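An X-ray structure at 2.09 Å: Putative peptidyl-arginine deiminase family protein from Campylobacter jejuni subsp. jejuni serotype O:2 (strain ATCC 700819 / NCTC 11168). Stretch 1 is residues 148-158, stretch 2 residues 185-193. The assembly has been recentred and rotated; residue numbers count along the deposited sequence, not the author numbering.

Stretch 1 148-158: SIDFNGEGVML
Stretch 2 (185-193) IFGLKQIIW

Two parallel strands, 156-158 and 190-193, form the heart of this contact, their axes approaching to 4.8 Å with N-to-C directions 19° apart. Val156 pairs with Gln190, Met157 with Ile191 and Leu158 with Ile192, at CA-CA separations of 4.8, 4.8 and 4.9 Å. Extended backbones, with phi/psi of -105/139 at Val156, -128/143 at Met157 and -122/127 at Ile191, let the peptide groups of each strand reach the other.

The hydrogen bonds follow the staggered parallel pattern. Gln190 N donates to Gly155 O (3.2 Å), Met157 N donates to Gln190 O (3.0 Å), and Ile192 N donates to Met157 O (2.8 Å, 168°). Gly155 O also accepts from Lys189 N at 2.8 Å, so one carbonyl satisfies two successive amides. CA-H...O contacts reinforce the ladder, from Val156 CA to Gln190 O and from Ile191 CA to Met157 O, each 3.4 Å. Lys189 (chi1 p, the rest t) extends its chain so that NZ makes a weak hydrogen bond of 3.2 Å to Glu154 O.

Stretch 1 arrives at this pairing through a hairpin. Leu158 N donates to Asp150 O (2.8 Å), Asp150 N gives a weak bond to Leu158 O (3.1 Å), and Asn152 N donates to Val156 O (3.2 Å). Within the turn, Asn152 (chi1 p) uses OD1 to accept from both Glu154 N (2.8 Å) and Val156 N (3.2 Å), a role its short amide side chain suits; its ND2 is satisfied elsewhere in the structure. Phi/psi is -98/-5 at Asn152, 75/13 at Gly153 (positive phi favours glycine), -125/24 at Glu154 and 91/4 at Gly155. At Gly155 a CB would lie 3.3 Å from Lys189 CG and jam against the preceding carbonyl oxygen, so glycine fits both the backbone and the contact. Gly187, at 59/42, is the first residue to leave helical geometry, and its positive phi likewise favours glycine.

Side chains alternate across the sheet. Val156, Leu158 and Ile192 share one face with Gln190, and these branched aliphatic three pack closely: Val156 CG1 (chi1 t) meets Ile192 CD1 (chi1 m, chi2 t) at 3.8 Å, and Leu158 CD1 (chi1 t, chi2 p) meets Ile192 CG2 at 3.6 Å. Partly exposed Gln190 (chi1 and chi2 t) brings OE1 3.9 Å from Val156 CG2. Met157 and Ile191 occupy the other face. Buried Met157 (t, t, p), long and flexible, touches several partners: its CB lies 3.7 Å from Leu188 CD1, its CE lies 3.9 Å from Ile191 CD1, and its SD sits obliquely 5.2 Å from the Phe186 ring centroid.

Phe186 (chi1 -72°, chi2 -72°) extends this apolar cluster. Phe151 (chi1 -60°, chi2 -79°) places CZ over one face of the Phe186 ring, 3.5 Å from Phe186 CD1; the centroids are 4.8 Å apart and the planes inclined at 50°. Ile149 CD1 (chi1 p, chi2 t) reaches Phe186 CZ at 3.8 Å, while Leu188 CD2 (chi1 m, chi2 t) meets the edge of the Phe151 ring, 3.9 Å from CE1. Altogether 651 Å² is buried between the stretches.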

# COMPACT_ATOMS: atom_id res chain seq x y z
N SER A 148 -6.36 1.73 2.71
CA SER A 148 -7.20 1.73 3.90
C SER A 148 -7.41 0.34 4.52
O SER A 148 -8.03 0.24 5.58
CB SER A 148 -8.55 2.38 3.58
OG SER A 148 -9.38 1.49 2.88
N ILE A 149 -6.88 -0.71 3.89
CA ILE A 149 -7.03 -2.09 4.39
C ILE A 149 -5.69 -2.85 4.35
O ILE A 149 -4.83 -2.55 3.53
CB ILE A 149 -8.08 -2.88 3.57
CG1 ILE A 149 -7.79 -2.78 2.07
CG2 ILE A 149 -9.47 -2.36 3.89
CD1 ILE A 149 -8.67 -3.64 1.19
N ASP A 150 -5.55 -3.83 5.24
CA ASP A 150 -4.33 -4.64 5.34
C ASP A 150 -4.71 -6.06 5.80
O ASP A 150 -5.46 -6.22 6.75
CB ASP A 150 -3.37 -3.97 6.34
CG ASP A 150 -1.97 -4.53 6.29
OD1 ASP A 150 -1.18 -4.09 5.43
OD2 ASP A 150 -1.65 -5.40 7.12
N PHE A 151 -4.19 -7.08 5.12
CA PHE A 151 -4.60 -8.48 5.36
C PHE A 151 -3.46 -9.34 5.90
O PHE A 151 -2.30 -9.16 5.52
CB PHE A 151 -5.08 -9.12 4.07
CG PHE A 151 -6.26 -8.43 3.46
CD1 PHE A 151 -7.53 -8.63 3.96
CD2 PHE A 151 -6.09 -7.57 2.38
CE1 PHE A 151 -8.62 -8.01 3.40
CE2 PHE A 151 -7.18 -6.94 1.81
CZ PHE A 151 -8.44 -7.16 2.32
N ASN A 152 -3.79 -10.30 6.76
CA ASN A 152 -2.80 -11.24 7.26
C ASN A 152 -2.83 -12.56 6.49
O ASN A 152 -1.99 -13.42 6.71
CB ASN A 152 -2.94 -11.46 8.77
CG ASN A 152 -4.03 -12.45 9.15
OD1 ASN A 152 -5.00 -12.66 8.42
ND2 ASN A 152 -3.88 -13.07 10.32
N GLY A 153 -3.80 -12.71 5.58
CA GLY A 153 -3.97 -13.93 4.80
C GLY A 153 -4.58 -15.12 5.54
O GLY A 153 -4.53 -16.24 5.04
N GLU A 154 -5.14 -14.89 6.72
CA GLU A 154 -5.80 -15.94 7.49
C GLU A 154 -7.23 -15.51 7.83
O GLU A 154 -7.82 -15.99 8.79
CB GLU A 154 -5.04 -16.23 8.79
CG GLU A 154 -3.59 -16.62 8.61
CD GLU A 154 -3.40 -17.95 7.90
OE1 GLU A 154 -4.15 -18.90 8.19
OE2 GLU A 154 -2.48 -18.04 7.06
N GLY A 155 -7.79 -14.61 7.02
CA GLY A 155 -9.15 -14.13 7.22
C GLY A 155 -9.27 -12.90 8.09
O GLY A 155 -10.39 -12.46 8.37
N VAL A 156 -8.15 -12.33 8.51
CA VAL A 156 -8.19 -11.14 9.33
C VAL A 156 -7.80 -9.92 8.50
O VAL A 156 -6.87 -9.99 7.68
CB VAL A 156 -7.26 -11.26 10.56
CG1 VAL A 156 -7.46 -10.08 11.50
CG2 VAL A 156 -7.52 -12.56 11.32
N MET A 157 -8.51 -8.82 8.72
CA MET A 157 -8.19 -7.55 8.06
C MET A 157 -8.07 -6.44 9.08
O MET A 157 -8.83 -6.38 10.04
CB MET A 157 -9.26 -7.18 7.03
CG MET A 157 -8.93 -5.91 6.24
SD MET A 157 -10.23 -5.42 5.08
CE MET A 157 -11.39 -4.66 6.21
N LEU A 158 -7.12 -5.54 8.84
CA LEU A 158 -6.84 -4.42 9.70
C LEU A 158 -7.31 -3.16 8.97
O LEU A 158 -7.12 -3.03 7.76
CB LEU A 158 -5.33 -4.39 9.95
CG LEU A 158 -4.68 -3.67 11.12
CD1 LEU A 158 -5.30 -4.06 12.45
CD2 LEU A 158 -3.18 -3.97 11.11
N ILE A 185 -17.09 -9.57 1.01
CA ILE A 185 -16.27 -9.26 -0.15
C ILE A 185 -14.90 -9.95 -0.10
O ILE A 185 -14.41 -10.44 -1.11
CB ILE A 185 -16.04 -7.74 -0.28
CG1 ILE A 185 -17.36 -7.03 -0.63
CG2 ILE A 185 -15.00 -7.45 -1.34
CD1 ILE A 185 -17.34 -5.54 -0.37
N PHE A 186 -14.29 -9.97 1.08
CA PHE A 186 -12.93 -10.50 1.21
C PHE A 186 -12.86 -11.87 1.89
O PHE A 186 -11.77 -12.37 2.17
CB PHE A 186 -12.06 -9.47 1.95
CG PHE A 186 -11.73 -8.26 1.13
CD1 PHE A 186 -10.83 -8.34 0.08
CD2 PHE A 186 -12.31 -7.03 1.41
CE1 PHE A 186 -10.52 -7.23 -0.69
CE2 PHE A 186 -12.01 -5.91 0.65
CZ PHE A 186 -11.12 -6.01 -0.40
N GLY A 187 -14.01 -12.49 2.15
CA GLY A 187 -14.06 -13.79 2.81
C GLY A 187 -13.42 -13.80 4.18
O GLY A 187 -12.72 -14.73 4.55
N LEU A 188 -13.67 -12.76 4.95
CA LEU A 188 -12.98 -12.56 6.22
C LEU A 188 -13.73 -13.20 7.39
O LEU A 188 -14.94 -13.30 7.36
CB LEU A 188 -12.80 -11.07 6.49
CG LEU A 188 -12.08 -10.30 5.38
CD1 LEU A 188 -12.24 -8.80 5.58
CD2 LEU A 188 -10.61 -10.68 5.36
N LYS A 189 -12.98 -13.62 8.41
CA LYS A 189 -13.58 -14.02 9.68
C LYS A 189 -13.52 -12.90 10.72
O LYS A 189 -14.27 -12.93 11.68
CB LYS A 189 -12.94 -15.31 10.21
CG LYS A 189 -11.52 -15.17 10.73
CD LYS A 189 -10.89 -16.56 10.84
CE LYS A 189 -9.51 -16.51 11.49
NZ LYS A 189 -8.76 -17.77 11.22
N GLN A 190 -12.65 -11.91 10.52
CA GLN A 190 -12.45 -10.86 11.51
C GLN A 190 -11.95 -9.56 10.90
O GLN A 190 -11.09 -9.56 10.02
CB GLN A 190 -11.46 -11.35 12.57
CG GLN A 190 -11.04 -10.31 13.59
CD GLN A 190 -10.10 -10.86 14.66
OE1 GLN A 190 -9.56 -11.96 14.54
NE2 GLN A 190 -9.90 -10.09 15.71
N ILE A 191 -12.48 -8.44 11.39
CA ILE A 191 -11.95 -7.12 11.08
C ILE A 191 -11.57 -6.42 12.37
O ILE A 191 -12.38 -6.31 13.29
CB ILE A 191 -12.97 -6.24 10.33
CG1 ILE A 191 -13.30 -6.87 8.97
CG2 ILE A 191 -12.43 -4.83 10.16
CD1 ILE A 191 -14.36 -6.14 8.18
N ILE A 192 -10.33 -5.94 12.42
CA ILE A 192 -9.84 -5.14 13.53
C ILE A 192 -10.01 -3.67 13.13
O ILE A 192 -9.35 -3.19 12.21
CB ILE A 192 -8.38 -5.46 13.84
CG1 ILE A 192 -8.26 -6.92 14.28
CG2 ILE A 192 -7.83 -4.55 14.93
CD1 ILE A 192 -6.85 -7.47 14.23
N TRP A 193 -10.92 -3.00 13.82
CA TRP A 193 -11.21 -1.59 13.59
C TRP A 193 -10.42 -0.75 14.57
O TRP A 193 -10.74 -0.73 15.76
CB TRP A 193 -12.71 -1.33 13.80
CG TRP A 193 -13.61 -1.96 12.77
CD1 TRP A 193 -14.18 -3.21 12.83
CD2 TRP A 193 -14.06 -1.36 11.56
NE1 TRP A 193 -14.96 -3.42 11.71
CE2 TRP A 193 -14.90 -2.30 10.91
CE3 TRP A 193 -13.85 -0.12 10.95
CZ2 TRP A 193 -15.52 -2.04 9.69
CZ3 TRP A 193 -14.45 0.14 9.73
CH2 TRP A 193 -15.28 -0.82 9.12